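Local structure of blue-light receptor of the BLUF-family (Rhodobacter sphaeroides, 2BYC) at residues Y10-R15 with P72-I77; L44-H49 with E111-S116. The protein probably serves as a blue-light photoreceptor that works through a bound flavin, present here as flavin mononucleotide. One frame throughout, in Å; residues are numbered along the deposited sequence.

Contact 1 of 2, residues Y10-R15 with P72-I77; sequences YRSRVR and PRHQEI. With FMN (flavin mononucleotide), chain C.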
ATOM      1  N   TYR A  10      -6.531  -1.045   0.637  1.00 11.49           N
ATOM      2  CA  TYR A  10      -7.452  -1.594  -0.322  1.00 11.80           C
ATOM      3  C   TYR A  10      -6.743  -2.742  -1.030  1.00 12.02           C
ATOM      4  O   TYR A  10      -5.546  -2.887  -0.981  1.00 11.31           O
ATOM      5  CB  TYR A  10      -7.947  -0.480  -1.322  1.00 12.02           C
ATOM      6  CG  TYR A  10      -6.856  -0.102  -2.276  1.00 13.62           C
ATOM      7  CD1 TYR A  10      -6.519  -0.958  -3.308  1.00 14.91           C
ATOM      8  CD2 TYR A  10      -6.180   1.126  -2.175  1.00 11.78           C
ATOM      9  CE1 TYR A  10      -5.500  -0.654  -4.158  1.00 18.49           C
ATOM     10  CE2 TYR A  10      -5.151   1.447  -3.051  1.00 12.56           C
ATOM     11  CZ  TYR A  10      -4.850   0.566  -4.051  1.00 15.24           C
ATOM     12  OH  TYR A  10      -3.849   0.780  -4.947  1.00 18.46           O
ATOM     13  N   ARG A  11      -7.525  -3.595  -1.642  1.00 14.98           N
ATOM     14  CA  ARG A  11      -7.040  -4.750  -2.394  1.00 14.87           C
ATOM     15  C   ARG A  11      -7.619  -4.531  -3.755  1.00 15.59           C
ATOM     16  O   ARG A  11      -8.757  -4.037  -3.852  1.00 14.40           O
ATOM     17  CB  ARG A  11      -7.682  -6.001  -1.805  1.00 16.08           C
ATOM     18  CG  ARG A  11      -7.107  -7.273  -2.333  1.00 19.86           C
ATOM     19  CD  ARG A  11      -7.690  -8.498  -1.613  1.00 27.28           C
ATOM     20  NE  ARG A  11      -9.049  -8.719  -2.049  1.00 33.37           N
ATOM     21  CZ  ARG A  11      -9.417  -9.673  -2.895  1.00 34.68           C
ATOM     22  NH1 ARG A  11      -8.518 -10.536  -3.362  1.00 37.81           N
ATOM     23  NH2 ARG A  11     -10.694  -9.780  -3.245  1.00 35.07           N
ATOM     24  N   SER A  12      -6.834  -4.831  -4.799  1.00 15.56           N
ATOM     25  CA  SER A  12      -7.316  -4.796  -6.201  1.00 16.46           C
ATOM     26  C   SER A  12      -6.747  -5.921  -6.950  1.00 16.88           C
ATOM     27  O   SER A  12      -5.775  -6.523  -6.510  1.00 16.99           O
ATOM     28  CB  SER A  12      -6.932  -3.516  -6.924  1.00 15.23           C
ATOM     29  OG  SER A  12      -5.554  -3.383  -7.016  1.00 14.08           O
ATOM     30  N   ARG A  13      -7.377  -6.228  -8.085  1.00 18.02           N
ATOM     31  CA  ARG A  13      -6.828  -7.175  -9.044  1.00 20.22           C
ATOM     32  C   ARG A  13      -5.927  -6.500 -10.007  1.00 19.60           C
ATOM     33  O   ARG A  13      -6.290  -5.506 -10.639  1.00 20.81           O
ATOM     34  CB  ARG A  13      -7.928  -7.764  -9.910  1.00 20.19           C
ATOM     35  CG  ARG A  13      -8.454  -9.017  -9.412  1.00 29.04           C
ATOM     36  CD  ARG A  13      -8.166 -10.158 -10.382  1.00 37.27           C
ATOM     37  NE  ARG A  13      -8.261 -11.424  -9.646  1.00 43.09           N
ATOM     38  CZ  ARG A  13      -7.845 -12.592 -10.119  1.00 44.02           C
ATOM     39  NH1 ARG A  13      -7.296 -12.653 -11.345  1.00 42.13           N
ATOM     40  NH2 ARG A  13      -7.943 -13.678  -9.350  1.00 44.10           N
ATOM     41  N   VAL A  14      -4.769  -7.091 -10.165  1.00 22.06           N
ATOM     42  CA  VAL A  14      -3.783  -6.618 -11.118  1.00 23.70           C
ATOM     43  C   VAL A  14      -4.315  -6.608 -12.540  1.00 25.49           C
ATOM     44  O   VAL A  14      -4.971  -7.526 -12.951  1.00 26.26           O
ATOM     45  CB  VAL A  14      -2.558  -7.486 -11.001  1.00 22.86           C
ATOM     46  CG1 VAL A  14      -1.747  -7.452 -12.217  1.00 25.56           C
ATOM     47  CG2 VAL A  14      -1.758  -6.994  -9.806  1.00 23.16           C
ATOM     48  N   ARG A  15      -4.053  -5.545 -13.274  1.00 27.60           N
ATOM     49  CA  ARG A  15      -4.434  -5.546 -14.641  1.00 30.26           C
ATOM     50  C   ARG A  15      -3.340  -4.895 -15.493  1.00 30.53           C
ATOM     51  O   ARG A  15      -3.519  -3.821 -16.110  1.00 30.86           O
ATOM     52  CB  ARG A  15      -5.775  -4.867 -14.789  1.00 30.91           C
ATOM     53  CG  ARG A  15      -6.424  -5.220 -16.063  1.00 35.41           C
ATOM     54  CD  ARG A  15      -7.208  -4.031 -16.536  1.00 42.00           C
ATOM     55  NE  ARG A  15      -8.093  -4.416 -17.609  1.00 44.89           N
ATOM     56  CZ  ARG A  15      -9.129  -3.699 -18.019  1.00 46.26           C
ATOM     57  NH1 ARG A  15      -9.416  -2.523 -17.428  1.00 43.39           N
ATOM     58  NH2 ARG A  15      -9.853  -4.165 -19.041  1.00 44.09           N
ATOM     59  N   PRO A  72      -6.481   2.284 -14.729  1.00 27.22           N
ATOM     60  CA  PRO A  72      -6.893   1.070 -15.418  1.00 27.48           C
ATOM     61  C   PRO A  72      -6.028  -0.164 -15.132  1.00 27.38           C
ATOM     62  O   PRO A  72      -6.388  -1.249 -15.584  1.00 27.91           O
ATOM     63  CB  PRO A  72      -6.772   1.451 -16.880  1.00 28.38           C
ATOM     64  CG  PRO A  72      -6.657   3.006 -16.889  1.00 27.79           C
ATOM     65  CD  PRO A  72      -5.977   3.330 -15.642  1.00 26.94           C
ATOM     66  N   ARG A  73      -4.902  -0.012 -14.423  1.00 26.08           N
ATOM     67  CA  ARG A  73      -3.955  -1.109 -14.286  1.00 23.26           C
ATOM     68  C   ARG A  73      -4.344  -2.023 -13.152  1.00 21.23           C
ATOM     69  O   ARG A  73      -3.576  -2.934 -12.780  1.00 21.16           O
ATOM     70  CB  ARG A  73      -2.527  -0.572 -14.160  1.00 24.80           C
ATOM     71  CG  ARG A  73      -2.043   0.216 -15.425  1.00 21.99           C
ATOM     72  CD  ARG A  73      -0.740   0.897 -15.178  1.00 21.07           C
ATOM     73  NE  ARG A  73      -0.974   2.171 -14.529  1.00 21.82           N
ATOM     74  CZ  ARG A  73      -0.031   3.047 -14.232  1.00 23.03           C
ATOM     75  NH1 ARG A  73       1.261   2.813 -14.542  1.00 27.07           N
ATOM     76  NH2 ARG A  73      -0.366   4.145 -13.570  1.00 22.85           N
ATOM     77  N   HIS A  74      -5.526  -1.794 -12.582  1.00 20.36           N
ATOM     78  CA  HIS A  74      -6.101  -2.746 -11.594  1.00 19.35           C
ATOM     79  C   HIS A  74      -7.601  -2.660 -11.601  1.00 20.95           C
ATOM     80  O   HIS A  74      -8.109  -1.670 -12.033  1.00 19.47           O
ATOM     81  CB  HIS A  74      -5.548  -2.567 -10.155  1.00 17.80           C
ATOM     82  CG  HIS A  74      -5.768  -1.211  -9.530  1.00 17.45           C
ATOM     83  ND1 HIS A  74      -5.511  -0.976  -8.193  1.00 14.10           N
ATOM     84  CD2 HIS A  74      -6.181  -0.026 -10.033  1.00 14.91           C
ATOM     85  CE1 HIS A  74      -5.742   0.295  -7.903  1.00 13.79           C
ATOM     86  NE2 HIS A  74      -6.149   0.896  -8.998  1.00 12.20           N
ATOM     87  N   GLN A  75      -8.280  -3.675 -11.079  1.00 20.31           N
ATOM     88  CA  GLN A  75      -9.736  -3.718 -11.073  1.00 24.26           C
ATOM     89  C   GLN A  75     -10.250  -4.306  -9.798  1.00 23.22           C
ATOM     90  O   GLN A  75      -9.473  -4.820  -9.012  1.00 23.12           O
ATOM     91  CB  GLN A  75     -10.255  -4.639 -12.193  1.00 23.70           C
ATOM     92  CG  GLN A  75      -9.398  -5.860 -12.415  1.00 26.82           C
ATOM     93  CD  GLN A  75      -9.640  -6.571 -13.773  1.00 29.78           C
ATOM     94  OE1 GLN A  75     -10.100  -5.965 -14.763  1.00 34.74           O
ATOM     95  NE2 GLN A  75      -9.339  -7.872 -13.807  1.00 32.91           N
ATOM     96  N   GLU A  76     -11.577  -4.255  -9.643  1.00 23.37           N
ATOM     97  CA  GLU A  76     -12.260  -4.796  -8.498  1.00 23.80           C
ATOM     98  C   GLU A  76     -11.651  -4.208  -7.229  1.00 20.87           C
ATOM     99  O   GLU A  76     -11.284  -4.919  -6.329  1.00 20.83           O
ATOM    100  CB  GLU A  76     -12.080  -6.299  -8.462  1.00 24.52           C
ATOM    101  CG  GLU A  76     -12.665  -7.023  -9.693  1.00 28.70           C
ATOM    102  CD  GLU A  76     -12.409  -8.526  -9.641  1.00 29.91           C
ATOM    103  OE1 GLU A  76     -12.459  -9.120  -8.513  1.00 38.62           O
ATOM    104  OE2 GLU A  76     -12.140  -9.116 -10.725  1.00 33.34           O
ATOM    105  N   ILE A  77     -11.500  -2.909  -7.191  1.00 19.25           N
ATOM    106  CA  ILE A  77     -10.815  -2.274  -6.013  1.00 20.19           C
ATOM    107  C   ILE A  77     -11.808  -2.309  -4.881  1.00 19.84           C
ATOM    108  O   ILE A  77     -12.983  -1.859  -5.045  1.00 20.91           O
ATOM    109  CB  ILE A  77     -10.461  -0.852  -6.384  1.00 19.71           C
ATOM    110  CG1 ILE A  77      -9.459  -0.903  -7.535  1.00 21.10           C
ATOM    111  CG2 ILE A  77      -9.932  -0.068  -5.197  1.00 18.77           C
ATOM    112  CD1 ILE A  77      -9.523   0.316  -8.391  1.00 20.87           C
TER
HETATM  113  N1  FMN C1137       0.021   7.071  -7.734  1.00 14.81           N
HETATM  114  C2  FMN C1137       0.483   7.829  -6.681  1.00 15.02           C
HETATM  115  O2  FMN C1137       0.771   9.036  -6.859  1.00 16.31           O
HETATM  116  N3  FMN C1137       0.644   7.296  -5.445  1.00 11.79           N
HETATM  117  C4  FMN C1137       0.360   5.984  -5.301  1.00 11.74           C
HETATM  118  O4  FMN C1137       0.434   5.512  -4.212  1.00 15.02           O
HETATM  119  C4A FMN C1137      -0.109   5.194  -6.356  1.00 11.08           C
HETATM  120  N5  FMN C1137      -0.389   3.853  -6.154  1.00 12.75           N
HETATM  121  C5A FMN C1137      -0.936   3.069  -7.181  1.00 14.51           C
HETATM  122  C6  FMN C1137      -1.256   1.746  -6.976  1.00 12.21           C
HETATM  123  C7  FMN C1137      -1.740   0.916  -7.999  1.00 12.14           C
HETATM  124  C7M FMN C1137      -2.230  -0.506  -7.696  1.00 11.11           C
HETATM  125  C8  FMN C1137      -1.929   1.472  -9.246  1.00 13.47           C
HETATM  126  C8M FMN C1137      -2.515   0.673 -10.399  1.00 11.88           C
HETATM  127  C9  FMN C1137      -1.624   2.813  -9.467  1.00 12.89           C
HETATM  128  C9A FMN C1137      -1.117   3.626  -8.407  1.00 14.00           C
HETATM  129  N10 FMN C1137      -0.785   4.984  -8.616  1.00 14.25           N
HETATM  130  C10 FMN C1137      -0.300   5.755  -7.566  1.00 14.66           C
HETATM  131  C1' FMN C1137      -0.649   5.563  -9.984  1.00 19.84           C
HETATM  132  C2' FMN C1137      -1.737   6.611  -9.999  1.00 26.05           C
HETATM  133  O2' FMN C1137      -2.853   5.857 -10.377  1.00 24.88           O
HETATM  134  C3' FMN C1137      -1.509   7.810 -10.936  1.00 30.03           C
HETATM  135  O3' FMN C1137      -1.674   7.383 -12.251  1.00 34.64           O
HETATM  136  C4' FMN C1137      -0.168   8.520 -10.835  1.00 34.70           C
HETATM  137  O4' FMN C1137       0.010   9.259  -9.607  1.00 35.95           O
HETATM  138  C5' FMN C1137      -0.060   9.539 -11.973  1.00 39.41           C
HETATM  139  O5' FMN C1137       0.741   9.171 -13.098  1.00 42.74           O
HETATM  140  P   FMN C1137       1.084  10.417 -14.047  1.00 42.58           P
HETATM  141  O1P FMN C1137       2.061  10.023 -15.166  1.00 39.15           O
HETATM  142  O2P FMN C1137      -0.265  10.821 -14.629  1.00 39.08           O
HETATM  143  O3P FMN C1137       1.645  11.416 -13.064  1.00 34.25           O
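The imidazole of H74 is the focus of the pairing between Y10-R15 and P72-I77, and it illustrates how a short strand can hold a ring against a chromophore. H74 CG takes the crowded position between backbone N and carbonyl carbon (chi1 59°), which swings the ring towards S12, whose OG is hydrogen-bonded to H74 ND1 at 2.7 Å. A second hydrogen bond, from NE2 to I68 O, holds the other nitrogen, fixing the ring's rotation. Both faces are filled: FMN C8M stands 3.7 Å above the ring centre of H74, and I77 CD1 lies 3.5 Å above the opposite face, towards the rim. Y10 meets the edge, its OH 3.5 Å from H74 CE1 with the ring planes at 67°. The same hydroxyl bonds to Q52 and touches the flavin dimethylbenzene ring.

Backbone pairing adds a short antiparallel ladder. R13 and Q75 form a hydrogen-bonded pair, R13 N reaching Q75 O at 2.7 Å, nearly along the C=O axis, and Q75 N returning a bond to R13 O. The bond from R15 N to R73 O is less regular, with the donor 53° out of the carbonyl plane.

The other side, where R15 and E76 are exposed to solvent, is looser. Q75 OE1 rests 3.8 Å above one face of the R15 guanidinium, the two side chains crossing at about a right angle. R13 and E76 run side by side, yet R13 NE stays 4.6 Å from E76 OE2, so their opposite charges probably attract only weakly.

Strand 49-55 pairs with strand 5-14 through Y10 and S12; Y10 packs on I68 and I77 on F65 of helix 58-69, while R73, salt-bridged to D71, leans on Q25 and I26 of helix 19-37.

Contact 2 of 2, residues L44-H49 with E111-S116; sequences LYNGVH and ERLDLS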
ATOM      1  N   LEU A  44       1.795  -3.890  -2.013  1.00  9.48           N
ATOM      2  CA  LEU A  44       2.175  -5.289  -2.042  1.00 11.45           C
ATOM      3  C   LEU A  44       1.712  -5.760  -3.397  1.00 11.09           C
ATOM      4  O   LEU A  44       0.608  -5.477  -3.763  1.00  7.89           O
ATOM      5  CB  LEU A  44       1.523  -6.106  -0.884  1.00 11.35           C
ATOM      6  CG  LEU A  44       1.825  -5.642   0.545  1.00 13.84           C
ATOM      7  CD1 LEU A  44       1.150  -4.406   0.930  1.00 19.85           C
ATOM      8  CD2 LEU A  44       1.261  -6.597   1.470  1.00 14.99           C
ATOM      9  N   TYR A  45       2.546  -6.526  -4.080  1.00 14.89           N
ATOM     10  CA  TYR A  45       2.224  -6.980  -5.391  1.00 18.21           C
ATOM     11  C   TYR A  45       2.632  -8.472  -5.449  1.00 19.00           C
ATOM     12  O   TYR A  45       3.763  -8.772  -5.136  1.00 21.94           O
ATOM     13  CB  TYR A  45       2.902  -6.121  -6.427  1.00 18.72           C
ATOM     14  CG  TYR A  45       2.912  -6.789  -7.785  1.00 20.25           C
ATOM     15  CD1 TYR A  45       1.760  -6.868  -8.568  1.00 21.13           C
ATOM     16  CD2 TYR A  45       4.087  -7.383  -8.249  1.00 18.46           C
ATOM     17  CE1 TYR A  45       1.782  -7.522  -9.816  1.00 17.72           C
ATOM     18  CE2 TYR A  45       4.123  -8.012  -9.454  1.00 19.43           C
ATOM     19  CZ  TYR A  45       2.996  -8.104 -10.215  1.00 21.42           C
ATOM     20  OH  TYR A  45       3.131  -8.782 -11.424  1.00 23.13           O
ATOM     21  N   ASN A  46       1.719  -9.392  -5.809  1.00 18.84           N
ATOM     22  CA  ASN A  46       2.071 -10.862  -5.789  1.00 19.18           C
ATOM     23  C   ASN A  46       1.848 -11.432  -7.143  1.00 20.34           C
ATOM     24  O   ASN A  46       1.936 -12.642  -7.320  1.00 20.43           O
ATOM     25  CB  ASN A  46       1.187 -11.625  -4.799  1.00 18.74           C
ATOM     26  CG  ASN A  46      -0.296 -11.654  -5.218  1.00 17.20           C
ATOM     27  OD1 ASN A  46      -1.108 -12.306  -4.615  1.00 23.42           O
ATOM     28  ND2 ASN A  46      -0.622 -10.944  -6.213  1.00  9.92           N
ATOM     29  N   GLY A  47       1.588 -10.555  -8.099  1.00 20.95           N
ATOM     30  CA  GLY A  47       1.376 -10.983  -9.457  1.00 20.73           C
ATOM     31  C   GLY A  47      -0.094 -11.081  -9.826  1.00 22.03           C
ATOM     32  O   GLY A  47      -0.415 -11.154 -10.995  1.00 22.50           O
ATOM     33  N   VAL A  48      -0.980 -11.087  -8.844  1.00 20.06           N
ATOM     34  CA  VAL A  48      -2.413 -11.253  -9.135  1.00 20.16           C
ATOM     35  C   VAL A  48      -3.263 -10.141  -8.560  1.00 18.58           C
ATOM     36  O   VAL A  48      -4.241  -9.739  -9.162  1.00 19.54           O
ATOM     37  CB  VAL A  48      -2.904 -12.606  -8.571  1.00 18.90           C
ATOM     38  CG1 VAL A  48      -4.358 -12.909  -8.884  1.00 19.37           C
ATOM     39  CG2 VAL A  48      -1.997 -13.732  -9.104  1.00 21.60           C
ATOM     40  N   HIS A  49      -2.890  -9.697  -7.370  1.00 17.03           N
ATOM     41  CA  HIS A  49      -3.650  -8.717  -6.586  1.00 16.24           C
ATOM     42  C   HIS A  49      -2.624  -7.664  -6.154  1.00 14.43           C
ATOM     43  O   HIS A  49      -1.468  -7.978  -6.121  1.00 14.97           O
ATOM     44  CB  HIS A  49      -4.179  -9.373  -5.339  1.00 17.58           C
ATOM     45  CG  HIS A  49      -5.360 -10.249  -5.609  1.00 17.69           C
ATOM     46  ND1 HIS A  49      -6.552  -9.739  -6.093  1.00 24.25           N
ATOM     47  CD2 HIS A  49      -5.509 -11.589  -5.574  1.00 13.57           C
ATOM     48  CE1 HIS A  49      -7.409 -10.729  -6.270  1.00 20.45           C
ATOM     49  NE2 HIS A  49      -6.800 -11.860  -5.952  1.00 19.57           N
ATOM     50  N   GLU A 111       0.961 -14.519   1.214  1.00 31.25           N
ATOM     51  CA  GLU A 111       1.459 -14.221  -0.132  1.00 30.92           C
ATOM     52  C   GLU A 111       0.286 -14.123  -1.118  1.00 28.67           C
ATOM     53  O   GLU A 111       0.358 -13.395  -2.103  1.00 27.34           O
ATOM     54  CB  GLU A 111       2.544 -15.253  -0.572  1.00 31.51           C
ATOM     55  CG  GLU A 111       2.753 -15.428  -2.120  1.00 31.34           C
ATOM     56  CD  GLU A 111       3.109 -16.877  -2.590  1.00 33.95           C
ATOM     57  OE1 GLU A 111       3.842 -17.631  -1.890  1.00 38.46           O
ATOM     58  OE2 GLU A 111       2.661 -17.257  -3.699  1.00 34.82           O
ATOM     59  N   ARG A 112      -0.812 -14.830  -0.831  1.00 27.47           N
ATOM     60  CA  ARG A 112      -1.934 -14.822  -1.729  1.00 28.12           C
ATOM     61  C   ARG A 112      -2.649 -13.479  -1.673  1.00 25.98           C
ATOM     62  O   ARG A 112      -3.323 -13.111  -2.642  1.00 23.31           O
ATOM     63  CB  ARG A 112      -2.923 -15.982  -1.482  1.00 29.68           C
ATOM     64  CG  ARG A 112      -2.407 -17.340  -2.049  1.00 30.50           C
ATOM     65  CD  ARG A 112      -3.541 -18.282  -2.522  1.00 33.80           C
ATOM     66  NE  ARG A 112      -3.068 -19.677  -2.435  1.00 42.93           N
ATOM     67  CZ  ARG A 112      -3.815 -20.787  -2.430  1.00 45.04           C
ATOM     68  NH1 ARG A 112      -5.138 -20.737  -2.524  1.00 46.23           N
ATOM     69  NH2 ARG A 112      -3.209 -21.972  -2.314  1.00 48.61           N
ATOM     70  N   LEU A 113      -2.542 -12.771  -0.542  1.00 23.11           N
ATOM     71  CA  LEU A 113      -3.215 -11.439  -0.430  1.00 23.56           C
ATOM     72  C   LEU A 113      -4.750 -11.541  -0.652  1.00 23.85           C
ATOM     73  O   LEU A 113      -5.413 -10.740  -1.385  1.00 22.95           O
ATOM     74  CB  LEU A 113      -2.599 -10.468  -1.412  1.00 21.10           C
ATOM     75  CG  LEU A 113      -1.129 -10.129  -1.222  1.00 20.22           C
ATOM     76  CD1 LEU A 113      -0.832  -8.977  -2.175  1.00 14.83           C
ATOM     77  CD2 LEU A 113      -0.941  -9.690   0.184  1.00 16.55           C
ATOM     78  N   ASP A 114      -5.310 -12.532  -0.003  1.00 26.58           N
ATOM     79  CA  ASP A 114      -6.706 -12.766  -0.179  1.00 29.41           C
ATOM     80  C   ASP A 114      -7.412 -11.881   0.795  1.00 30.06           C
ATOM     81  O   ASP A 114      -8.527 -11.444   0.484  1.00 30.53           O
ATOM     82  CB  ASP A 114      -7.076 -14.223  -0.050  1.00 29.41           C
ATOM     83  CG  ASP A 114      -7.319 -14.839  -1.396  1.00 36.60           C
ATOM     84  OD1 ASP A 114      -7.791 -14.048  -2.254  1.00 43.89           O
ATOM     85  OD2 ASP A 114      -7.019 -16.059  -1.638  1.00 41.65           O
ATOM     86  N   LEU A 115      -6.702 -11.537   1.887  1.00 29.77           N
ATOM     87  CA  LEU A 115      -7.243 -10.844   3.062  1.00 31.04           C
ATOM     88  C   LEU A 115      -8.516 -11.492   3.638  1.00 33.02           C
ATOM     89  O   LEU A 115      -9.418 -10.775   4.036  1.00 33.40           O
ATOM     90  CB  LEU A 115      -7.536  -9.340   2.778  1.00 30.17           C
ATOM     91  CG  LEU A 115      -6.476  -8.223   2.778  1.00 31.70           C
ATOM     92  CD1 LEU A 115      -5.082  -8.609   2.373  1.00 25.39           C
ATOM     93  CD2 LEU A 115      -7.019  -7.074   1.946  1.00 30.64           C
ATOM     94  N   SER A 116      -8.600 -12.819   3.686  1.00 33.24           N
ATOM     95  CA  SER A 116      -9.813 -13.449   4.196  1.00 34.68           C
ATOM     96  C   SER A 116      -9.768 -13.556   5.683  1.00 35.31           C
ATOM     97  O   SER A 116     -10.802 -13.554   6.347  1.00 36.37           O
ATOM     98  CB  SER A 116      -9.905 -14.852   3.679  1.00 34.44           C
ATOM     99  OG  SER A 116      -9.514 -14.893   2.335  1.00 36.29           O
TER
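L113 is the residue most deeply engaged between the hairpin segment L44-H49 and the irregular segment E111-S116. Its backbone adopts a left-handed conformation (phi 58°, psi 46°), and the side chain is directed toward L44-H49 with CG anti to the carbonyl carbon. L113 CD1 lies 3.9 Å from L44 CB, while L113 CD2 meets L44 CD2 at 4.0 Å, and the two leucines cross obliquely. L113 O is buried by the contact with no partner in the model.

N46 slides past L113 in the opposite direction. Its CB sits 3.3 Å from E111 O, and its CG is 4.1 Å from L113 CD1, placing the amide among the backbone carbonyls of E111 and R112. An alanine here would probably loosen the fit, because the amide packed against L113 and beside those carbonyls would be gone.

H49 adds a third, lighter contact, its CB 4.4 Å from L113 CB and its CD2 4.0 Å from R112 O. A weak hydrogen bond from ND1 to S12 O ties the ring to the next strand. NE2 of H49 is 4.4 Å from D114 OD1, close enough that the carboxylate might favour a protonated imidazole.

L103 and L124, from helices 100-106 and 120-131, also pack on L113. At the backbone angles of G47 a CB would be jammed against N46 O, which calls for glycine. The arrangement is that of a beta-hairpin turn joining strands 40-45 and 49-55, packed against the loop between those two helices, beside the ferredoxin-like sheet of a BLUF domain.

In the fold
The contacts adjoin, both reaching the same sheet, their centres 11 Å apart, where strand 5-14 of contact 1 runs beside the start of strand 49-55 in contact 2. A probable hydrogen bond of 2.9 Å from V14 N to V48 O joins them, and R11 packs across, its CD 3.2 Å from L113 O and its NH1 3.1 Å from H49 CE1. Only contact 1 touches the flavin, contributing Y10, R73 and H74 to the pocket. Contact 2 is set back: the side chain of H49 is about 9 Å from FMN and that of L44 about 6 Å from that of flavin-binding Q52. Strand 49-55, with F50 and Q52 in the pocket and H49 in contact 2, physically connects the two.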